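Local atomic coordinates of ABC transporter, periplasmic solute-binding protein (Rhizobium meliloti, PDB entry 4WED), a protein that probably binds a solute such as a peptide or nickel complex in the periplasm and delivers it to an ABC transporter for uptake. Residues 80-85 with 94-99. Residues are numbered along the deposited sequence; the frame is centred on the assembly and turned at random.
Sequences CLATDW and LHLTLR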
loop_
_atom_site.group_PDB
_atom_site.type_symbol
_atom_site.label_atom_id
_atom_site.label_comp_id
_atom_site.label_asym_id
_atom_site.label_seq_id
_atom_site.Cartn_x
_atom_site.Cartn_y
_atom_site.Cartn_z
ATOM N N CYS A 80 -15.506 -12.959 -3.858
ATOM C CA CYS A 80 -15.342 -13.608 -2.569
ATOM C C CYS A 80 -16.725 -13.964 -2.026
ATOM O O CYS A 80 -17.372 -14.864 -2.546
ATOM C CB CYS A 80 -14.471 -12.778 -1.606
ATOM S SG CYS A 80 -13.910 -13.716 -0.133
ATOM N N LEU A 81 -17.195 -13.290 -0.991
ATOM C CA LEU A 81 -18.528 -13.537 -0.523
ATOM C C LEU A 81 -19.594 -13.080 -1.535
ATOM O O LEU A 81 -20.772 -13.521 -1.488
ATOM C CB LEU A 81 -18.751 -12.874 0.843
ATOM C CG LEU A 81 -17.976 -13.543 1.983
ATOM C CD1 LEU A 81 -18.167 -12.813 3.298
ATOM C CD2 LEU A 81 -18.374 -15.001 2.136
ATOM N N ALA A 82 -19.221 -12.195 -2.431
ATOM C CA ALA A 82 -20.075 -11.906 -3.581
ATOM C C ALA A 82 -19.484 -12.596 -4.764
ATOM O O ALA A 82 -18.274 -12.452 -5.002
ATOM C CB ALA A 82 -20.157 -10.409 -3.847
ATOM N N THR A 83 -20.327 -13.332 -5.502
ATOM C CA THR A 83 -19.944 -13.963 -6.802
ATOM C C THR A 83 -20.008 -13.046 -8.041
ATOM O O THR A 83 -19.452 -13.352 -9.089
ATOM C CB THR A 83 -20.845 -15.170 -7.105
ATOM O OG1 THR A 83 -22.216 -14.796 -6.899
ATOM C CG2 THR A 83 -20.489 -16.316 -6.199
ATOM N N ASP A 84 -20.751 -11.963 -7.942
ATOM C CA ASP A 84 -20.860 -11.043 -9.027
ATOM C C ASP A 84 -21.410 -9.724 -8.516
ATOM O O ASP A 84 -21.941 -9.646 -7.390
ATOM C CB ASP A 84 -21.754 -11.610 -10.128
ATOM C CG ASP A 84 -21.642 -10.821 -11.423
ATOM O OD1 ASP A 84 -20.518 -10.386 -11.814
ATOM O OD2 ASP A 84 -22.695 -10.601 -12.019
ATOM N N TRP A 85 -21.245 -8.695 -9.345
ATOM C CA TRP A 85 -21.668 -7.346 -9.028
ATOM C C TRP A 85 -21.835 -6.472 -10.270
ATOM O O TRP A 85 -21.274 -6.735 -11.327
ATOM C CB TRP A 85 -20.642 -6.720 -8.083
ATOM C CG TRP A 85 -19.219 -6.682 -8.582
ATOM C CD1 TRP A 85 -18.579 -5.614 -9.179
ATOM C CD2 TRP A 85 -18.230 -7.731 -8.463
ATOM N NE1 TRP A 85 -17.260 -5.952 -9.445
ATOM C CE2 TRP A 85 -17.025 -7.240 -9.024
ATOM C CE3 TRP A 85 -18.249 -9.042 -7.936
ATOM C CZ2 TRP A 85 -15.865 -8.021 -9.097
ATOM C CZ3 TRP A 85 -17.092 -9.814 -7.997
ATOM C CH2 TRP A 85 -15.918 -9.307 -8.565
ATOM N N LEU A 94 -25.084 -0.076 -6.643
ATOM C CA LEU A 94 -24.285 -1.316 -6.696
ATOM C C LEU A 94 -25.167 -2.545 -6.479
ATOM O O LEU A 94 -25.830 -2.640 -5.452
ATOM C CB LEU A 94 -23.189 -1.287 -5.630
ATOM C CG LEU A 94 -22.437 -2.592 -5.365
ATOM C CD1 LEU A 94 -21.564 -3.046 -6.512
ATOM C CD2 LEU A 94 -21.604 -2.415 -4.116
ATOM N N HIS A 95 -25.169 -3.460 -7.450
ATOM C CA HIS A 95 -25.947 -4.685 -7.355
ATOM C C HIS A 95 -24.995 -5.757 -7.039
ATOM O O HIS A 95 -23.921 -5.834 -7.640
ATOM C CB HIS A 95 -26.646 -5.031 -8.672
ATOM C CG HIS A 95 -27.590 -3.965 -9.149
ATOM N ND1 HIS A 95 -28.705 -3.577 -8.432
ATOM C CD2 HIS A 95 -27.573 -3.192 -10.263
ATOM C CE1 HIS A 95 -29.328 -2.612 -9.084
ATOM N NE2 HIS A 95 -28.664 -2.364 -10.198
ATOM N N LEU A 96 -25.382 -6.585 -6.081
ATOM C CA LEU A 96 -24.510 -7.662 -5.571
ATOM C C LEU A 96 -25.255 -8.999 -5.556
ATOM O O LEU A 96 -26.359 -9.134 -4.993
ATOM C CB LEU A 96 -24.046 -7.354 -4.149
ATOM C CG LEU A 96 -23.165 -6.121 -3.964
ATOM C CD1 LEU A 96 -23.143 -5.720 -2.494
ATOM C CD2 LEU A 96 -21.748 -6.394 -4.459
ATOM N N THR A 97 -24.621 -9.987 -6.158
ATOM C CA THR A 97 -25.070 -11.348 -6.049
ATOM C C THR A 97 -24.213 -12.082 -5.000
ATOM O O THR A 97 -23.029 -12.216 -5.167
ATOM C CB THR A 97 -25.002 -12.021 -7.413
ATOM O OG1 THR A 97 -25.942 -11.369 -8.264
ATOM C CG2 THR A 97 -25.356 -13.486 -7.310
ATOM N N LEU A 98 -24.827 -12.547 -3.924
ATOM C CA LEU A 98 -24.094 -13.207 -2.849
ATOM C C LEU A 98 -23.864 -14.699 -3.160
ATOM O O LEU A 98 -24.677 -15.343 -3.849
ATOM C CB LEU A 98 -24.811 -13.010 -1.491
ATOM C CG LEU A 98 -24.967 -11.535 -1.049
ATOM C CD1 LEU A 98 -25.796 -11.390 0.196
ATOM C CD2 LEU A 98 -23.611 -10.868 -0.803
ATOM N N ARG A 99 -22.732 -15.216 -2.678
ATOM C CA ARG A 99 -22.395 -16.628 -2.832
ATOM C C ARG A 99 -23.320 -17.462 -1.965
ATOM O O ARG A 99 -23.446 -17.166 -0.798
ATOM C CB ARG A 99 -20.944 -16.900 -2.412
ATOM C CG ARG A 99 -20.535 -18.353 -2.638
ATOM C CD ARG A 99 -19.081 -18.594 -2.279
ATOM N NE ARG A 99 -18.206 -17.576 -2.879
ATOM C CZ ARG A 99 -17.702 -17.617 -4.112
ATOM N NH1 ARG A 99 -17.949 -18.631 -4.914
ATOM N NH2 ARG A 99 -16.943 -16.621 -4.543
#
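The carbonyl oxygen of C80 is gripped by two nitrogens of one side chain: R99 NH2 lies 2.7 Å from C80 O, in the carbonyl plane on a lone pair, and R99 NE lies 2.9 Å from C80 O, tilted from that plane. Both bonds are bent, because two N-H groups that run side by side must share one oxygen lying between them. The arginine chain starts out extended, CG anti to the backbone N, then bends at its third torsion (-48°), which turns the guanidinium back toward C80. T83 CG2 covers one face of this flat group, 3.7 Å from R99 CZ; a threonine suits the spot, offering a methyl to the arginine. An alanine in place of R99 would remove both donors, probably leaving C80 O without its side-chain partners and the methyl of T83 without the flat group it lies against. The backbone bond from R99 N to L81 O (2.9 Å) is nearly straight.

Further along, T97 O receives T83 N at 2.9 Å, and T97 N donates to D84 O at 3.0 Å. T83 and D84 therefore both face T97, and the register slips by one residue. Beyond the slip, W85 CB rests against L96 CD2 at 3.8 Å and also meets L94 CD1, while the indole leads off toward I77, P79 and M160; the buried leucines give apolar branches for its CB to rest on. On the other face lie D84 and T97, suited to a more exposed position. The arrangement is a classic beta bulge in an antiparallel hairpin, whose strand 82-88 forms one edge of a four-stranded sheet.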